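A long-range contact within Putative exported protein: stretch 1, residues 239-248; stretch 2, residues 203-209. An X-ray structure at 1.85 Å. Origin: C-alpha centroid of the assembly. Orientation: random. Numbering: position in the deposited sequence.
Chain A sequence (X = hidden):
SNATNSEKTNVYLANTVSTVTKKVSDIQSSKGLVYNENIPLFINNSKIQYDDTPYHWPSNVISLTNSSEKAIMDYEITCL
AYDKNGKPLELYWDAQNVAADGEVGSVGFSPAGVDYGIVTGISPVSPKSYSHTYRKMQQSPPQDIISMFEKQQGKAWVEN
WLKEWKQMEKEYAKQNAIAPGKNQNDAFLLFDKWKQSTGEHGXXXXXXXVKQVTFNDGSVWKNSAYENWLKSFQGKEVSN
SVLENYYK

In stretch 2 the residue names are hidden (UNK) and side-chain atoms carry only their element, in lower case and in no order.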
ATOM      1  N   SER A 239       8.255  25.832  35.873  1.00 24.03           N
ATOM      2  CA  SER A 239       9.433  26.066  36.700  1.00 26.33           C
ATOM      3  C   SER A 239      10.580  25.138  36.285  1.00 27.97           C
ATOM      4  O   SER A 239      10.385  24.077  35.675  1.00 23.33           O
ATOM      5  CB  SER A 239       9.111  25.877  38.188  1.00 33.97           C
ATOM      6  OG  SER A 239       9.067  24.500  38.531  1.00 29.07           O
ATOM      7  N   ASN A 240      11.805  25.570  36.593  1.00 36.47           N
ATOM      8  CA  ASN A 240      12.951  24.758  36.196  1.00 48.63           C
ATOM      9  C   ASN A 240      12.997  23.462  36.984  1.00 38.45           C
ATOM     10  O   ASN A 240      13.423  22.437  36.448  1.00 37.25           O
ATOM     11  CB  ASN A 240      14.256  25.541  36.357  1.00 53.12           C
ATOM     12  CG  ASN A 240      14.548  26.427  35.158  1.00 52.29           C
ATOM     13  OD1 ASN A 240      14.154  27.593  35.121  1.00 52.84           O
ATOM     14  ND2 ASN A 240      15.218  25.867  34.159  1.00 54.82           N
ATOM     15  N   SER A 241      12.511  23.478  38.226  1.00 40.82           N
ATOM     16  CA  SER A 241      12.477  22.259  39.032  1.00 42.38           C
ATOM     17  C   SER A 241      11.559  21.212  38.422  1.00 29.56           C
ATOM     18  O   SER A 241      11.921  20.031  38.335  1.00 33.40           O
ATOM     19  CB  SER A 241      12.031  22.571  40.456  1.00 43.55           C
ATOM     20  OG  SER A 241      11.709  21.360  41.107  1.00 52.11           O
ATOM     21  N   VAL A 242      10.362  21.627  37.996  1.00 24.11           N
ATOM     22  CA  VAL A 242       9.452  20.713  37.308  1.00 23.06           C
ATOM     23  C   VAL A 242      10.089  20.172  36.024  1.00 25.53           C
ATOM     24  O   VAL A 242      10.063  18.962  35.764  1.00 21.07           O
ATOM     25  CB  VAL A 242       8.109  21.401  37.024  1.00 23.05           C
ATOM     26  CG1 VAL A 242       7.284  20.554  36.068  1.00 21.85           C
ATOM     27  CG2 VAL A 242       7.314  21.625  38.376  1.00 26.56           C
ATOM     28  N   LEU A 243      10.652  21.058  35.187  1.00 23.41           N
ATOM     29  CA  LEU A 243      11.233  20.575  33.933  1.00 21.94           C
ATOM     30  C   LEU A 243      12.404  19.630  34.191  1.00 21.72           C
ATOM     31  O   LEU A 243      12.488  18.556  33.581  1.00 24.77           O
ATOM     32  CB  LEU A 243      11.657  21.743  33.052  1.00 23.91           C
ATOM     33  CG  LEU A 243      10.492  22.607  32.552  1.00 23.78           C
ATOM     34  CD1 LEU A 243      11.006  23.897  31.914  1.00 31.50           C
ATOM     35  CD2 LEU A 243       9.614  21.841  31.586  1.00 22.14           C
ATOM     36  N   GLU A 244      13.309  20.010  35.092  1.00 24.67           N
ATOM     37  CA  GLU A 244      14.482  19.179  35.349  1.00 36.34           C
ATOM     38  C   GLU A 244      14.108  17.801  35.872  1.00 38.05           C
ATOM     39  O   GLU A 244      14.785  16.820  35.557  1.00 35.22           O
ATOM     40  CB  GLU A 244      15.422  19.866  36.338  1.00 35.30           C
ATOM     41  CG  GLU A 244      16.276  20.978  35.733  1.00 45.50           C
ATOM     42  CD  GLU A 244      17.411  20.444  34.856  1.00 55.80           C
ATOM     43  OE1 GLU A 244      17.773  21.112  33.859  1.00 53.41           O
ATOM     44  OE2 GLU A 244      17.945  19.358  35.173  1.00 56.96           O
ATOM     45  N   ASN A 245      13.040  17.693  36.662  1.00 28.71           N
ATOM     46  CA  ASN A 245      12.699  16.429  37.300  1.00 32.37           C
ATOM     47  C   ASN A 245      11.511  15.746  36.644  1.00 28.95           C
ATOM     48  O   ASN A 245      10.953  14.806  37.220  1.00 26.17           O
ATOM     49  CB  ASN A 245      12.440  16.660  38.791  1.00 37.51           C
ATOM     50  CG  ASN A 245      13.645  17.248  39.488  1.00 45.27           C
ATOM     51  OD1 ASN A 245      14.743  16.706  39.406  1.00 45.99           O
ATOM     52  ND2 ASN A 245      13.456  18.387  40.140  1.00 49.28           N
ATOM     53  N   TYR A 246      11.141  16.179  35.436  1.00 22.37           N
ATOM     54  CA  TYR A 246       9.895  15.721  34.811  1.00 23.49           C
ATOM     55  C   TYR A 246       9.884  14.207  34.607  1.00 28.40           C
ATOM     56  O   TYR A 246       8.850  13.562  34.798  1.00 26.61           O
ATOM     57  CB  TYR A 246       9.662  16.448  33.480  1.00 21.26           C
ATOM     58  CG  TYR A 246       8.277  16.192  32.895  1.00 27.13           C
ATOM     59  CD1 TYR A 246       7.182  16.984  33.259  1.00 31.48           C
ATOM     60  CD2 TYR A 246       8.057  15.138  32.037  1.00 23.89           C
ATOM     61  CE1 TYR A 246       5.912  16.741  32.746  1.00 32.28           C
ATOM     62  CE2 TYR A 246       6.791  14.878  31.523  1.00 30.49           C
ATOM     63  CZ  TYR A 246       5.731  15.677  31.876  1.00 35.57           C
ATOM     64  OH  TYR A 246       4.492  15.419  31.347  1.00 37.98           O
ATOM     65  N   TYR A 247      11.023  13.612  34.256  1.00 25.59           N
ATOM     66  CA  TYR A 247      11.087  12.170  34.073  1.00 25.95           C
ATOM     67  C   TYR A 247      11.734  11.443  35.246  1.00 34.86           C
ATOM     68  O   TYR A 247      12.032  10.254  35.129  1.00 31.56           O
ATOM     69  CB  TYR A 247      11.817  11.844  32.761  1.00 25.26           C
ATOM     70  CG  TYR A 247      11.041  12.327  31.565  1.00 22.84           C
ATOM     71  CD1 TYR A 247       9.824  11.741  31.227  1.00 16.39           C
ATOM     72  CD2 TYR A 247      11.516  13.374  30.777  1.00 18.33           C
ATOM     73  CE1 TYR A 247       9.101  12.172  30.132  1.00 15.84           C
ATOM     74  CE2 TYR A 247      10.795  13.824  29.696  1.00 23.96           C
ATOM     75  CZ  TYR A 247       9.596  13.222  29.370  1.00 18.07           C
ATOM     76  OH  TYR A 247       8.904  13.652  28.256  1.00 21.53           O
ATOM     77  N   LYS A 248      11.933  12.114  36.377  1.00 32.50           N
ATOM     78  CA  LYS A 248      12.443  11.445  37.561  1.00 39.30           C
ATOM     79  C   LYS A 248      11.328  11.110  38.561  1.00 44.75           C
ATOM     80  O   LYS A 248      10.344  10.442  38.219  1.00 44.73           O
ATOM     81  CB  LYS A 248      13.512  12.307  38.229  1.00 43.09           C
ATOM     82  CG  LYS A 248      14.688  12.571  37.329  1.00 54.51           C
ATOM     83  CD  LYS A 248      15.780  13.365  38.013  1.00 62.16           C
ATOM     84  CE  LYS A 248      16.832  13.772  36.989  1.00 63.91           C
ATOM     85  NZ  LYS A 248      17.298  12.608  36.181  1.00 61.43           N
ATOM     86  N   UNK A 203      15.937  24.770  22.139  1.00 21.26           N
ATOM     87  CA  UNK A 203      15.096  23.886  22.942  1.00 23.92           C
ATOM     88  C   UNK A 203      15.968  23.223  23.997  1.00 27.31           C
ATOM     89  O   UNK A 203      16.930  22.526  23.665  1.00 26.74           O
ATOM     90  c   UNK A 203      13.432  23.467  21.102  1.00 26.20           C
ATOM     91  c   UNK A 203      14.400  22.831  22.076  1.00 22.11           C
ATOM     92  c   UNK A 203      13.690  21.813  22.967  1.00 21.16           C
ATOM     93  N   UNK A 204      15.631  23.436  25.272  1.00 19.43           N
ATOM     94  CA  UNK A 204      16.359  22.835  26.380  1.00 26.08           C
ATOM     95  C   UNK A 204      15.622  21.647  26.973  1.00 32.13           C
ATOM     96  O   UNK A 204      16.262  20.691  27.428  1.00 24.05           O
ATOM     97  c   UNK A 204      16.608  23.894  27.471  1.00 25.06           C
ATOM     98  c   UNK A 204      17.410  23.423  28.673  1.00 34.73           C
ATOM     99  c   UNK A 204      18.823  23.006  28.298  1.00 47.70           C
ATOM    100  c   UNK A 204      19.773  23.175  29.479  1.00 50.10           C
ATOM    101  n   UNK A 204      19.540  22.153  30.520  1.00 51.10           N
ATOM    102  N   UNK A 205      14.295  21.666  26.938  1.00 20.86           N
ATOM    103  CA  UNK A 205      13.499  20.620  27.540  1.00 16.00           C
ATOM    104  C   UNK A 205      12.341  20.278  26.630  1.00 18.96           C
ATOM    105  O   UNK A 205      11.695  21.162  26.056  1.00 19.68           O
ATOM    106  c   UNK A 205      14.994  23.482  30.986  1.00 28.31           C
ATOM    107  c   UNK A 205      14.114  22.977  30.050  1.00 20.25           C
ATOM    108  c   UNK A 205      14.635  20.742  30.763  1.00 20.21           C
ATOM    109  c   UNK A 205      13.929  21.604  29.905  1.00 21.27           C
ATOM    110  c   UNK A 205      15.527  21.234  31.691  1.00 24.01           C
ATOM    111  c   UNK A 205      15.703  22.606  31.803  1.00 30.35           C
ATOM    112  c   UNK A 205      12.927  21.057  28.915  1.00 16.81           C
ATOM    113  o   UNK A 205      16.590  23.111  32.717  1.00 34.26           O
ATOM    114  N   UNK A 206      12.071  18.993  26.533  1.00 16.83           N
ATOM    115  CA  UNK A 206      10.895  18.478  25.855  1.00 18.73           C
ATOM    116  C   UNK A 206      10.143  17.651  26.878  1.00 24.32           C
ATOM    117  O   UNK A 206      10.741  16.797  27.540  1.00 19.84           O
ATOM    118  c   UNK A 206      10.083  16.923  24.045  1.00 15.97           C
ATOM    119  c   UNK A 206      11.289  17.647  24.625  1.00 17.57           C
ATOM    120  c   UNK A 206      12.518  17.839  22.467  1.00 25.09           C
ATOM    121  c   UNK A 206      11.968  18.572  23.601  1.00 22.09           C
ATOM    122  N   UNK A 207       8.862  17.945  27.076  1.00 19.80           N
ATOM    123  CA  UNK A 207       8.045  17.108  27.945  1.00 17.02           C
ATOM    124  C   UNK A 207       6.949  16.524  27.082  1.00 16.61           C
ATOM    125  O   UNK A 207       6.481  17.181  26.149  1.00 20.97           O
ATOM    126  c   UNK A 207       6.606  19.051  28.679  1.00 19.16           C
ATOM    127  c   UNK A 207       8.647  18.466  30.002  1.00 23.15           C
ATOM    128  c   UNK A 207       5.842  19.760  29.859  1.00 31.90           C
ATOM    129  c   UNK A 207       7.482  17.897  29.155  1.00 20.93           C
ATOM    130  N   UNK A 208       6.568  15.274  27.368  1.00 17.82           N
ATOM    131  CA  UNK A 208       5.669  14.523  26.510  1.00 16.39           C
ATOM    132  C   UNK A 208       4.569  13.833  27.305  1.00 20.09           C
ATOM    133  O   UNK A 208       4.642  13.679  28.538  1.00 24.74           O
ATOM    134  c   UNK A 208       6.432  13.489  25.681  1.00 21.27           C
ATOM    135  o   UNK A 208       7.584  14.098  25.093  1.00 30.24           O
ATOM    136  N   UNK A 209       3.521  13.445  26.577  1.00 19.40           N
ATOM    137  CA  UNK A 209       2.405  12.721  27.183  1.00 20.95           C
ATOM    138  C   UNK A 209       1.783  11.836  26.118  1.00 18.54           C
ATOM    139  O   UNK A 209       1.524  12.303  25.001  1.00 21.80           O
ATOM    140  s   UNK A 209      -0.034  12.927  28.656  1.00 27.08           S
ATOM    141  c   UNK A 209       1.358  13.692  27.756  1.00 29.08           C
TER
HETATM  142  O   HOH W   1       3.556  13.044  30.629  0.50 25.27           O

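Position 203 carries three carbons, one bonded to CA and bearing the other two, and the side chain is buried but lies out of reach of stretch 1. A fork at CB with nothing beyond it is Val203.

Position 204 has four carbons in a row ending in a nitrogen. The chain leaves the backbone toward stretch 1, and its terminal nitrogen comes within 3.9 Å of Glu244 OE1. This is Lys204, whose NZ and that carboxylate form a long salt bridge, a loose electrostatic contact at the exposed margin.

Position 205 shows one carbon, then a ring of six carbons bearing an oxygen. CB of Leu243 lies over one face of the ring, 3.9 Å from its centroid and 11° off the normal, a CH-pi contact over the face. The oxygen reaches past this packing to polar partners, Glu244 OE1 and Asn240 ND2. A six-carbon ring bearing a single oxygen is Tyr205. Leu243 CD1 lies 3.7 Å from Tyr205 CD2. Tyr205 OH donates to Glu244 OE1 at 2.6 Å, near the plane of the ring, and accepts a weak hydrogen bond from Asn240 ND2 at 3.4 Å. With 112 Å² covered, this residue gives the largest share of stretch 2.

Position 206 has four carbons, forked at the first, one arm two carbons long, and its side chain points away from stretch 1. This is Ile206. Its backbone still takes part, with Ile206 O 3.7 Å from CE2 of Tyr247 at the edge of that ring.

Position 207 repeats the same four-carbon fork, now directed toward stretch 1. Its CB stands over the Tyr246 ring, 3.8 Å from the centroid and 7° off the normal. This is Ile207, whose CG2 touches both Tyr246 CG at 3.7 Å and Leu243 CD2 at 3.9 Å, so one methyl serves both contacts.

Position 208 has one carbon and one oxygen; the side chain points sideways, and its oxygen lies 3.5 Å from Tyr247 OH. This is Ser208. The backbone does much of the work: Ser208 N gives a weak hydrogen bond to Tyr247 OH at 3.0 Å, and a water donates to Ser208 O at 2.4 Å while also hydrogen-bonding Tyr246 OH at 2.7 Å.

Position 209 has one carbon and one sulfur; its side chain points sideways and stays clear of stretch 1. This is Cys209.

The contact works by alternation. Along the strand, 205 and 207 face stretch 1 while 206 faces away, and Leu243 and Tyr246, three residues apart, meet them in turn. Each pairing sets an aliphatic group over an aromatic face, with the roles exchanged: the leucine covers a strand tyrosine, and the strand isoleucine covers a tyrosine of stretch 1. Polar atoms finish the edges, Glu244 and Asn240 at the Tyr205 hydroxyl and the two consecutive tyrosines near Ser208. Ser239 caps the helix, its OG accepting from Val242 N at 3.2 Å. The helix and strand axes cross at 69°, and the two stretches together bury 489 Å².

Stretch 2, residues 203-209: VKYIISC
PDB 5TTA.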